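PDB 3UH8: ORF48 from Lactococcus phage TP901-1, which is a structural protein of the baseplate, the assembly at the phage tail tip implicated in host adhesion, its N-terminal domain adopting an immunoglobulin-like fold. Local coordinates for residues A[49-55]-A[95-101]; A[8-14]-A[112-117]; A[87-92]-A[119-123]. Numbering follows the deposited sequence.

Overall arrangement
Each contact uses strand 92-103, strand 112-122 or both, neighbours in one sheet of a single immunoglobulin-like, all-beta domain. Contact 1 lies near its middle, pairing strand 49-54 with strand 92-103. Contact 2 is centred about 10 Å from it, where the turn after strand 2-9 meets the interrupted part of strand 112-122; contact 3 is about 17 Å from contact 1 and 21 Å from contact 2, centre to centre, at the C-terminal part of that strand. Along the chain the segments run 8-14, 49-55, 87-92, 95-101, 112-117 and 119-123, so contact 1 is nested within contact 2, whereas contact 3 crosses both. Through contacts 2 and 3, strand 112-122 joins earlier parts of the chain to its end.

Contact 1: residues A[49-55]-A[95-101]; sequences QPFFCLM and EAYFSFR
Seven backbone hydrogen bonds join extended antiparallel strands (150° between N-to-C directions, closest axis distance 4.5 Å). Gln-49 N and O pair with Arg-101 O and N (2.8, 2.9 Å), Phe-51 N and O with Ser-99 O and N (2.7, 3.0 Å), Cys-53 N and O with Tyr-97 O and N (2.9, 3.0 Å), and Met-55 N with Glu-95 O (2.9 Å). Pro-50/Phe-100, Phe-52/Phe-98 and Leu-54/Ala-96 are the non-hydrogen-bonded pairs. Water 1 bridges Met-55 O (2.7 Å) and Glu-95 N (3.0 Å).

On the Phe-51/Cys-53 face, Arg-101 NE bonds Ser-99 OG (2.8 Å) and CZ sits off-centre over Phe-51 (cation-pi, 4.9 Å to the centroid); Glu-66 salt-bridges the guanidinium. Cys-53 CB lies over the Tyr-97 ring (3.7 Å to its centroid); chi1 m puts SG obliquely at 4.4 Å, a sulfur-aromatic contact. The other face is apolar: Pro-50 CB meets Phe-100 CE2 (3.6 Å), Phe-52 CE1 meets Ala-96 CB (3.7 Å), the small alanine admitting the ring.

The pair lies within the sheet of the immunoglobulin-like domain, between strands 65-73 and 112-122.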
loop_
_atom_site.group_PDB
_atom_site.type_symbol
_atom_site.label_atom_id
_atom_site.label_comp_id
_atom_site.label_asym_id
_atom_site.label_seq_id
_atom_site.Cartn_x
_atom_site.Cartn_y
_atom_site.Cartn_z
ATOM N N GLN A 49 -6.608 4.990 -9.771
ATOM C CA GLN A 49 -5.482 5.546 -9.032
ATOM C C GLN A 49 -5.343 4.861 -7.664
ATOM O O GLN A 49 -6.298 4.876 -6.882
ATOM C CB GLN A 49 -5.667 7.070 -8.890
ATOM C CG GLN A 49 -4.711 7.789 -7.935
ATOM C CD GLN A 49 -3.287 7.820 -8.413
ATOM O OE1 GLN A 49 -3.007 7.973 -9.607
ATOM N NE2 GLN A 49 -2.357 7.685 -7.481
ATOM N N PRO A 50 -4.175 4.249 -7.355
ATOM C CA PRO A 50 -4.017 3.609 -6.039
ATOM C C PRO A 50 -3.742 4.609 -4.920
ATOM O O PRO A 50 -3.059 5.612 -5.128
ATOM C CB PRO A 50 -2.850 2.639 -6.238
ATOM C CG PRO A 50 -2.126 3.115 -7.441
ATOM C CD PRO A 50 -2.946 4.136 -8.167
ATOM N N PHE A 51 -4.289 4.328 -3.734
ATOM C CA PHE A 51 -4.132 5.167 -2.552
ATOM C C PHE A 51 -3.652 4.358 -1.362
ATOM O O PHE A 51 -4.175 3.274 -1.099
ATOM C CB PHE A 51 -5.452 5.876 -2.211
ATOM C CG PHE A 51 -5.732 7.105 -3.040
ATOM C CD1 PHE A 51 -5.353 8.364 -2.593
ATOM C CD2 PHE A 51 -6.372 7.006 -4.267
ATOM C CE1 PHE A 51 -5.611 9.503 -3.363
ATOM C CE2 PHE A 51 -6.642 8.147 -5.028
ATOM C CZ PHE A 51 -6.248 9.385 -4.577
ATOM N N PHE A 52 -2.651 4.885 -0.647
ATOM C CA PHE A 52 -2.121 4.251 0.553
ATOM C C PHE A 52 -2.962 4.733 1.729
ATOM O O PHE A 52 -2.938 5.922 2.059
ATOM C CB PHE A 52 -0.627 4.581 0.748
ATOM C CG PHE A 52 -0.050 4.120 2.068
ATOM C CD1 PHE A 52 0.333 2.797 2.255
ATOM C CD2 PHE A 52 0.103 5.007 3.127
ATOM C CE1 PHE A 52 0.862 2.371 3.476
ATOM C CE2 PHE A 52 0.642 4.581 4.344
ATOM C CZ PHE A 52 1.015 3.267 4.513
ATOM N N CYS A 53 -3.729 3.818 2.335
ATOM C CA CYS A 53 -4.584 4.143 3.470
ATOM C C CYS A 53 -4.026 3.521 4.745
ATOM O O CYS A 53 -4.171 2.318 4.963
ATOM C CB CYS A 53 -6.029 3.720 3.210
ATOM S SG CYS A 53 -6.763 4.445 1.721
ATOM N N LEU A 54 -3.331 4.340 5.553
ATOM C CA LEU A 54 -2.766 3.906 6.827
ATOM C C LEU A 54 -3.867 3.964 7.865
ATOM O O LEU A 54 -4.570 4.981 7.972
ATOM C CB LEU A 54 -1.552 4.761 7.254
ATOM C CG LEU A 54 -0.985 4.525 8.675
ATOM C CD1 LEU A 54 -0.256 3.185 8.793
ATOM C CD2 LEU A 54 -0.083 5.654 9.091
ATOM N N MET A 55 -4.048 2.905 8.649
ATOM C CA MET A 55 -5.094 2.879 9.638
ATOM C C MET A 55 -4.682 3.419 11.009
ATOM O O MET A 55 -3.572 3.164 11.475
ATOM C CB MET A 55 -5.696 1.484 9.734
ATOM C CG MET A 55 -6.638 1.162 8.594
ATOM S SD MET A 55 -7.375 -0.474 8.706
ATOM C CE MET A 55 -8.628 -0.188 9.957
ATOM N N GLU A 95 -0.831 -1.148 10.496
ATOM C CA GLU A 95 -1.843 -1.793 9.663
ATOM C C GLU A 95 -2.290 -0.813 8.580
ATOM O O GLU A 95 -2.636 0.329 8.890
ATOM C CB GLU A 95 -3.032 -2.261 10.522
ATOM C CG GLU A 95 -4.104 -3.016 9.747
ATOM C CD GLU A 95 -5.168 -3.725 10.566
ATOM O OE1 GLU A 95 -6.112 -4.271 9.950
ATOM O OE2 GLU A 95 -5.053 -3.761 11.814
ATOM N N ALA A 96 -2.257 -1.255 7.310
ATOM C CA ALA A 96 -2.634 -0.431 6.156
ATOM C C ALA A 96 -3.288 -1.243 5.037
ATOM O O ALA A 96 -3.300 -2.473 5.096
ATOM C CB ALA A 96 -1.412 0.311 5.624
ATOM N N TYR A 97 -3.839 -0.546 4.021
ATOM C CA TYR A 97 -4.474 -1.144 2.844
ATOM C C TYR A 97 -4.405 -0.203 1.629
ATOM O O TYR A 97 -4.242 1.007 1.796
ATOM C CB TYR A 97 -5.924 -1.596 3.148
ATOM C CG TYR A 97 -6.955 -0.487 3.177
ATOM C CD1 TYR A 97 -7.729 -0.199 2.056
ATOM C CD2 TYR A 97 -7.197 0.240 4.342
ATOM C CE1 TYR A 97 -8.691 0.810 2.080
ATOM C CE2 TYR A 97 -8.172 1.237 4.382
ATOM C CZ TYR A 97 -8.909 1.526 3.244
ATOM O OH TYR A 97 -9.859 2.512 3.249
ATOM N N PHE A 98 -4.546 -0.761 0.414
ATOM C CA PHE A 98 -4.543 0.021 -0.820
ATOM C C PHE A 98 -5.940 0.123 -1.407
ATOM O O PHE A 98 -6.600 -0.896 -1.603
ATOM C CB PHE A 98 -3.545 -0.535 -1.848
ATOM C CG PHE A 98 -2.101 -0.322 -1.467
ATOM C CD1 PHE A 98 -1.496 0.920 -1.638
ATOM C CD2 PHE A 98 -1.350 -1.350 -0.922
ATOM C CE1 PHE A 98 -0.167 1.125 -1.260
ATOM C CE2 PHE A 98 -0.016 -1.149 -0.556
ATOM C CZ PHE A 98 0.566 0.089 -0.726
ATOM N N SER A 99 -6.391 1.358 -1.665
ATOM C CA SER A 99 -7.699 1.673 -2.237
ATOM C C SER A 99 -7.510 2.227 -3.652
ATOM O O SER A 99 -6.676 3.108 -3.859
ATOM C CB SER A 99 -8.432 2.674 -1.351
ATOM O OG SER A 99 -9.609 3.173 -1.964
ATOM N N PHE A 100 -8.272 1.694 -4.620
ATOM C CA PHE A 100 -8.188 2.083 -6.030
ATOM C C PHE A 100 -9.392 2.926 -6.389
ATOM O O PHE A 100 -10.532 2.484 -6.223
ATOM C CB PHE A 100 -8.026 0.843 -6.927
ATOM C CG PHE A 100 -6.806 0.019 -6.570
ATOM C CD1 PHE A 100 -6.856 -0.923 -5.547
ATOM C CD2 PHE A 100 -5.597 0.217 -7.226
ATOM C CE1 PHE A 100 -5.723 -1.659 -5.198
ATOM C CE2 PHE A 100 -4.466 -0.529 -6.881
ATOM C CZ PHE A 100 -4.535 -1.452 -5.860
ATOM N N ARG A 101 -9.136 4.185 -6.794
ATOM C CA ARG A 101 -10.182 5.178 -7.031
ATOM C C ARG A 101 -10.153 5.875 -8.389
ATOM O O ARG A 101 -9.103 5.985 -9.022
ATOM C CB ARG A 101 -10.167 6.236 -5.899
ATOM C CG ARG A 101 -9.887 5.650 -4.516
ATOM C CD ARG A 101 -9.925 6.635 -3.373
ATOM N NE ARG A 101 -9.711 5.930 -2.111
ATOM C CZ ARG A 101 -9.590 6.512 -0.923
ATOM N NH1 ARG A 101 -9.656 7.834 -0.817
ATOM N NH2 ARG A 101 -9.397 5.781 0.166
HETATM O O HOH W 1 -1.855 1.177 12.045
#

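Contact 2: residues A[8-14]-A[112-117]; sequences LSTTEPN and FSTRTF
The turn that ends strand 2-9 folds against the irregular part of strand 112-122, and a single backbone hydrogen bond crosses between them; the CA atoms of Thr-10 and Thr-114 come within 4.2 Å and those of Asn-14 and Phe-117 within 5.2 Å. Asn-14 (chi1 m, chi2 -49°) does much of the joining, because its amide can imitate a peptide group. Its OD1 accepts from Ser-9 N (2.7 Å), while ND2 gives both to Ser-9 O (3.1 Å) and, across the contact, to Arg-115 O (2.9 Å). Ser-9 O receives a second proton, from Arg-115 N at 3.1 Å, so this one carbonyl serves both segments.

Within the turn, Ser-9 OG accepts from Glu-12 N at 2.9 Å, an ST motif, and more weakly from Thr-11 N at 3.3 Å; Thr-11 OG1 gives to Glu-12 OE2 at 2.8 Å and also bonds Asn-39 N. The hydroxyls of Thr-10, Thr-114 and Thr-116 find partners outside the two segments: Glu-38, Phe-98 N and Glu-95.

Arg-115 (chi1 m, chi3 p) lies along the loop, its CD 3.4 Å from Thr-11 O and its NE 3.0 Å from Glu-12 O, a long flexible side chain suited to an exposed margin. Leu-8 points toward the other segment with CD1 over the face of the Phe-117 ring (4.0 Å to the centroid) and CD2 3.6 Å from Phe-117 CB, while Thr-10 CG2 touches the edge of Phe-112 at CE1 (3.5 Å). Where strand pairing lapses, then, one backbone bond and one amide bond cross beside a small apolar patch, and the same amide closes the turn on Ser-9.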
loop_
_atom_site.group_PDB
_atom_site.type_symbol
_atom_site.label_atom_id
_atom_site.label_comp_id
_atom_site.label_asym_id
_atom_site.label_seq_id
_atom_site.Cartn_x
_atom_site.Cartn_y
_atom_site.Cartn_z
ATOM N N LEU A 8 -0.227 -8.531 -2.580
ATOM C CA LEU A 8 -1.460 -8.249 -1.846
ATOM C C LEU A 8 -2.713 -8.671 -2.588
ATOM O O LEU A 8 -2.859 -8.382 -3.776
ATOM C CB LEU A 8 -1.539 -6.771 -1.424
ATOM C CG LEU A 8 -0.439 -6.286 -0.481
ATOM C CD1 LEU A 8 -0.429 -4.790 -0.389
ATOM C CD2 LEU A 8 -0.565 -6.912 0.900
ATOM N N SER A 9 -3.628 -9.341 -1.868
ATOM C CA SER A 9 -4.889 -9.846 -2.398
ATOM C C SER A 9 -6.098 -8.983 -2.021
ATOM O O SER A 9 -6.101 -8.331 -0.973
ATOM C CB SER A 9 -5.111 -11.290 -1.962
ATOM O OG SER A 9 -6.306 -11.821 -2.509
ATOM N N THR A 10 -7.127 -9.000 -2.887
ATOM C CA THR A 10 -8.390 -8.278 -2.690
ATOM C C THR A 10 -9.470 -9.242 -2.191
ATOM O O THR A 10 -10.432 -8.823 -1.544
ATOM C CB THR A 10 -8.826 -7.568 -3.980
ATOM O OG1 THR A 10 -9.089 -8.541 -4.993
ATOM C CG2 THR A 10 -7.802 -6.557 -4.475
ATOM N N THR A 11 -9.298 -10.529 -2.514
ATOM C CA THR A 11 -10.188 -11.621 -2.131
ATOM C C THR A 11 -9.712 -12.297 -0.842
ATOM O O THR A 11 -10.504 -12.491 0.077
ATOM C CB THR A 11 -10.271 -12.660 -3.275
ATOM O OG1 THR A 11 -8.958 -13.154 -3.542
ATOM C CG2 THR A 11 -10.881 -12.109 -4.556
ATOM N N GLU A 12 -8.424 -12.676 -0.761
ATOM C CA GLU A 12 -7.822 -13.413 0.362
ATOM C C GLU A 12 -7.182 -12.569 1.490
ATOM O O GLU A 12 -6.777 -11.441 1.244
ATOM C CB GLU A 12 -6.740 -14.281 -0.208
ATOM C CG GLU A 12 -7.128 -15.708 -0.358
ATOM C CD GLU A 12 -7.147 -16.092 -1.800
ATOM O OE1 GLU A 12 -6.168 -16.743 -2.230
ATOM O OE2 GLU A 12 -8.064 -15.623 -2.516
ATOM N N PRO A 13 -6.957 -13.150 2.692
ATOM C CA PRO A 13 -6.282 -12.407 3.760
ATOM C C PRO A 13 -4.838 -12.117 3.420
ATOM O O PRO A 13 -4.200 -12.898 2.685
ATOM C CB PRO A 13 -6.350 -13.382 4.918
ATOM C CG PRO A 13 -6.389 -14.719 4.234
ATOM C CD PRO A 13 -7.215 -14.568 3.026
ATOM N N ASN A 14 -4.270 -10.989 3.904
ATOM C CA ASN A 14 -2.887 -10.634 3.615
ATOM C C ASN A 14 -1.940 -10.868 4.803
ATOM O O ASN A 14 -0.894 -10.246 4.874
ATOM C CB ASN A 14 -2.786 -9.249 3.013
ATOM C CG ASN A 14 -3.355 -9.144 1.621
ATOM O OD1 ASN A 14 -3.060 -9.943 0.724
ATOM N ND2 ASN A 14 -4.206 -8.150 1.422
ATOM N N PHE A 112 -12.698 -0.380 -5.801
ATOM C CA PHE A 112 -12.317 -1.574 -5.039
ATOM C C PHE A 112 -11.049 -1.297 -4.215
ATOM O O PHE A 112 -10.367 -0.292 -4.442
ATOM C CB PHE A 112 -12.126 -2.808 -5.954
ATOM C CG PHE A 112 -10.773 -2.933 -6.610
ATOM C CD1 PHE A 112 -9.831 -3.838 -6.133
ATOM C CD2 PHE A 112 -10.437 -2.146 -7.703
ATOM C CE1 PHE A 112 -8.575 -3.945 -6.735
ATOM C CE2 PHE A 112 -9.184 -2.264 -8.311
ATOM C CZ PHE A 112 -8.259 -3.156 -7.815
ATOM N N SER A 113 -10.714 -2.209 -3.290
ATOM C CA SER A 113 -9.532 -2.084 -2.440
ATOM C C SER A 113 -8.925 -3.433 -2.094
ATOM O O SER A 113 -9.575 -4.468 -2.264
ATOM C CB SER A 113 -9.877 -1.332 -1.156
ATOM O OG SER A 113 -10.958 -1.935 -0.462
ATOM N N THR A 114 -7.675 -3.418 -1.605
ATOM C CA THR A 114 -6.990 -4.623 -1.144
ATOM C C THR A 114 -7.453 -4.868 0.289
ATOM O O THR A 114 -8.050 -3.988 0.920
ATOM C CB THR A 114 -5.446 -4.452 -1.146
ATOM O OG1 THR A 114 -5.056 -3.498 -0.153
ATOM C CG2 THR A 114 -4.874 -4.089 -2.510
ATOM N N ARG A 115 -7.139 -6.040 0.817
ATOM C CA ARG A 115 -7.453 -6.351 2.199
ATOM C C ARG A 115 -6.298 -5.847 3.043
ATOM O O ARG A 115 -5.207 -5.640 2.502
ATOM C CB ARG A 115 -7.695 -7.844 2.355
ATOM C CG ARG A 115 -9.050 -8.210 1.760
ATOM C CD ARG A 115 -9.308 -9.696 1.697
ATOM N NE ARG A 115 -9.011 -10.359 2.965
ATOM C CZ ARG A 115 -9.927 -10.850 3.791
ATOM N NH1 ARG A 115 -11.215 -10.782 3.481
ATOM N NH2 ARG A 115 -9.560 -11.438 4.922
ATOM N N THR A 116 -6.539 -5.576 4.340
ATOM C CA THR A 116 -5.493 -5.049 5.221
ATOM C C THR A 116 -4.286 -5.971 5.335
ATOM O O THR A 116 -4.407 -7.191 5.212
ATOM C CB THR A 116 -6.020 -4.642 6.610
ATOM O OG1 THR A 116 -6.465 -5.795 7.325
ATOM C CG2 THR A 116 -7.097 -3.574 6.557
ATOM N N PHE A 117 -3.122 -5.364 5.531
ATOM C CA PHE A 117 -1.849 -6.037 5.718
ATOM C C PHE A 117 -1.087 -5.271 6.780
ATOM O O PHE A 117 -1.413 -4.113 7.070
ATOM C CB PHE A 117 -1.056 -6.102 4.400
ATOM C CG PHE A 117 -0.482 -4.792 3.907
ATOM C CD1 PHE A 117 -1.247 -3.925 3.138
ATOM C CD2 PHE A 117 0.835 -4.442 4.183
ATOM C CE1 PHE A 117 -0.717 -2.713 2.685
ATOM C CE2 PHE A 117 1.365 -3.231 3.729
ATOM C CZ PHE A 117 0.587 -2.376 2.980
#

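Contact 3: residues A[87-92]-A[119-123]; sequences ALQFVG and YIVEK
This is a helix-turn of the immunoglobulin-like domain packed on the C-terminal end of strand 112-122 and joined to it by the first pair of strand 92-103: the short, weakly bonded helix 85-89 and the turn after it lie just where the chain enters that strand. It is held by a single antiparallel bridge, Gly-92 with Val-121, a hydrogen-bonded pair with CA atoms 5.1 Å apart, and by one side-chain bond from Tyr-119.

Val-121 is the centre of the packing. Its CG1 lies 3.1 Å from Leu-88 O, its CG2 3.5 Å from Ala-87 O and its CB 3.4 Å from Phe-90 O, so that these carbonyls closely surround its branched side chain (chi1 t); Leu-88 CB, 4.4 Å from Val-121 CG1, adds an apolar touch. Farther out, Val-91 CG1 lies 3.8 Å from CB of the poorly ordered Lys-123. Gly-92 has phi/psi of 147/-151°, at which a CB would be jammed against the preceding carbonyl oxygen and crowded by Phe-90; the absence of a side chain makes the bend possible. Its O accepts from Val-121 N at 2.9 Å, and the return bond, Gly-92 N to Val-121 O at 2.8 Å, is weak because the angle at the hydrogen is only 123°.

Tyr-119 (chi1 p) leans against Phe-52, Leu-54 and Ala-96, while Ile-120 and Glu-122 bond through their backbones to strand 21-23. Tyrosine suits this buried place: its ring joins the apolar packing while its hydroxyl satisfies a backbone carbonyl of the helical turn, Tyr-119 OH donating to Ala-87 O at 2.6 Å.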
loop_
_atom_site.group_PDB
_atom_site.type_symbol
_atom_site.label_atom_id
_atom_site.label_comp_id
_atom_site.label_asym_id
_atom_site.label_seq_id
_atom_site.Cartn_x
_atom_site.Cartn_y
_atom_site.Cartn_z
ATOM N N ALA A 87 3.717 7.367 7.646
ATOM C CA ALA A 87 3.779 5.907 7.574
ATOM C C ALA A 87 4.880 5.313 8.467
ATOM O O ALA A 87 4.781 4.151 8.859
ATOM C CB ALA A 87 3.980 5.466 6.134
ATOM N N LEU A 88 5.915 6.109 8.791
ATOM C CA LEU A 88 7.062 5.694 9.607
ATOM C C LEU A 88 6.990 6.140 11.070
ATOM O O LEU A 88 7.818 5.709 11.875
ATOM C CB LEU A 88 8.369 6.234 8.986
ATOM C CG LEU A 88 8.708 5.816 7.559
ATOM C CD1 LEU A 88 9.753 6.735 6.975
ATOM C CD2 LEU A 88 9.179 4.383 7.503
ATOM N N GLN A 89 6.011 6.986 11.425
ATOM C CA GLN A 89 5.875 7.557 12.757
ATOM C C GLN A 89 5.656 6.562 13.892
ATOM O O GLN A 89 6.344 6.672 14.897
ATOM C CB GLN A 89 4.802 8.638 12.774
ATOM C CG GLN A 89 4.937 9.608 13.934
ATOM C CD GLN A 89 3.759 10.531 13.958
ATOM O OE1 GLN A 89 2.842 10.393 14.772
ATOM N NE2 GLN A 89 3.722 11.445 13.010
ATOM N N PHE A 90 4.688 5.641 13.739
ATOM C CA PHE A 90 4.439 4.652 14.791
ATOM C C PHE A 90 5.487 3.543 14.781
ATOM O O PHE A 90 5.463 2.663 13.913
ATOM C CB PHE A 90 2.990 4.120 14.781
ATOM C CG PHE A 90 2.714 3.092 15.859
ATOM C CD1 PHE A 90 2.648 1.739 15.552
ATOM C CD2 PHE A 90 2.574 3.475 17.189
ATOM C CE1 PHE A 90 2.430 0.787 16.551
ATOM C CE2 PHE A 90 2.357 2.520 18.189
ATOM C CZ PHE A 90 2.281 1.183 17.863
ATOM N N VAL A 91 6.418 3.595 15.754
ATOM C CA VAL A 91 7.474 2.599 15.902
ATOM C C VAL A 91 6.839 1.348 16.504
ATOM O O VAL A 91 6.497 1.321 17.682
ATOM C CB VAL A 91 8.711 3.126 16.684
ATOM C CG1 VAL A 91 9.697 2.004 17.006
ATOM C CG2 VAL A 91 9.414 4.236 15.909
ATOM N N GLY A 92 6.627 0.362 15.649
ATOM C CA GLY A 92 5.997 -0.901 16.004
ATOM C C GLY A 92 5.188 -1.457 14.854
ATOM O O GLY A 92 5.504 -1.196 13.689
ATOM N N TYR A 119 2.818 -4.033 8.448
ATOM C CA TYR A 119 4.229 -3.725 8.253
ATOM C C TYR A 119 4.799 -3.221 9.574
ATOM O O TYR A 119 4.059 -2.672 10.396
ATOM C CB TYR A 119 4.473 -2.760 7.074
ATOM C CG TYR A 119 4.040 -1.326 7.291
ATOM C CD1 TYR A 119 4.931 -0.371 7.769
ATOM C CD2 TYR A 119 2.761 -0.904 6.935
ATOM C CE1 TYR A 119 4.549 0.960 7.936
ATOM C CE2 TYR A 119 2.368 0.427 7.092
ATOM C CZ TYR A 119 3.269 1.356 7.592
ATOM O OH TYR A 119 2.888 2.660 7.770
ATOM N N ILE A 120 6.096 -3.435 9.797
ATOM C CA ILE A 120 6.739 -3.021 11.042
ATOM C C ILE A 120 7.710 -1.862 10.871
ATOM O O ILE A 120 8.597 -1.926 10.022
ATOM C CB ILE A 120 7.292 -4.225 11.889
ATOM C CG1 ILE A 120 8.457 -3.828 12.823
ATOM C CG2 ILE A 120 7.661 -5.436 11.033
ATOM C CD1 ILE A 120 8.322 -4.307 14.228
ATOM N N VAL A 121 7.531 -0.802 11.672
ATOM C CA VAL A 121 8.459 0.317 11.675
ATOM C C VAL A 121 9.376 0.090 12.869
ATOM O O VAL A 121 8.911 -0.005 14.005
ATOM C CB VAL A 121 7.822 1.730 11.688
ATOM C CG1 VAL A 121 8.907 2.805 11.654
ATOM C CG2 VAL A 121 6.864 1.920 10.517
ATOM N N GLU A 122 10.668 -0.065 12.588
ATOM C CA GLU A 122 11.695 -0.295 13.599
ATOM C C GLU A 122 12.505 0.967 13.843
ATOM O O GLU A 122 12.503 1.886 13.022
ATOM C CB GLU A 122 12.615 -1.452 13.179
ATOM C CG GLU A 122 11.983 -2.819 13.371
ATOM C CD GLU A 122 12.776 -4.027 12.909
ATOM O OE1 GLU A 122 13.866 -3.852 12.318
ATOM O OE2 GLU A 122 12.295 -5.159 13.137
ATOM N N LYS A 123 13.195 1.006 14.990
ATOM C CA LYS A 123 14.052 2.110 15.403
ATOM C C LYS A 123 15.251 1.548 16.167
ATOM O O LYS A 123 15.082 0.748 17.085
ATOM C CB LYS A 123 13.266 3.105 16.269
ATOM C CG LYS A 123 14.062 4.342 16.630
ATOM C CD LYS A 123 13.357 5.164 17.677
ATOM C CE LYS A 123 14.162 6.371 18.092
ATOM N NZ LYS A 123 14.276 7.385 17.013
#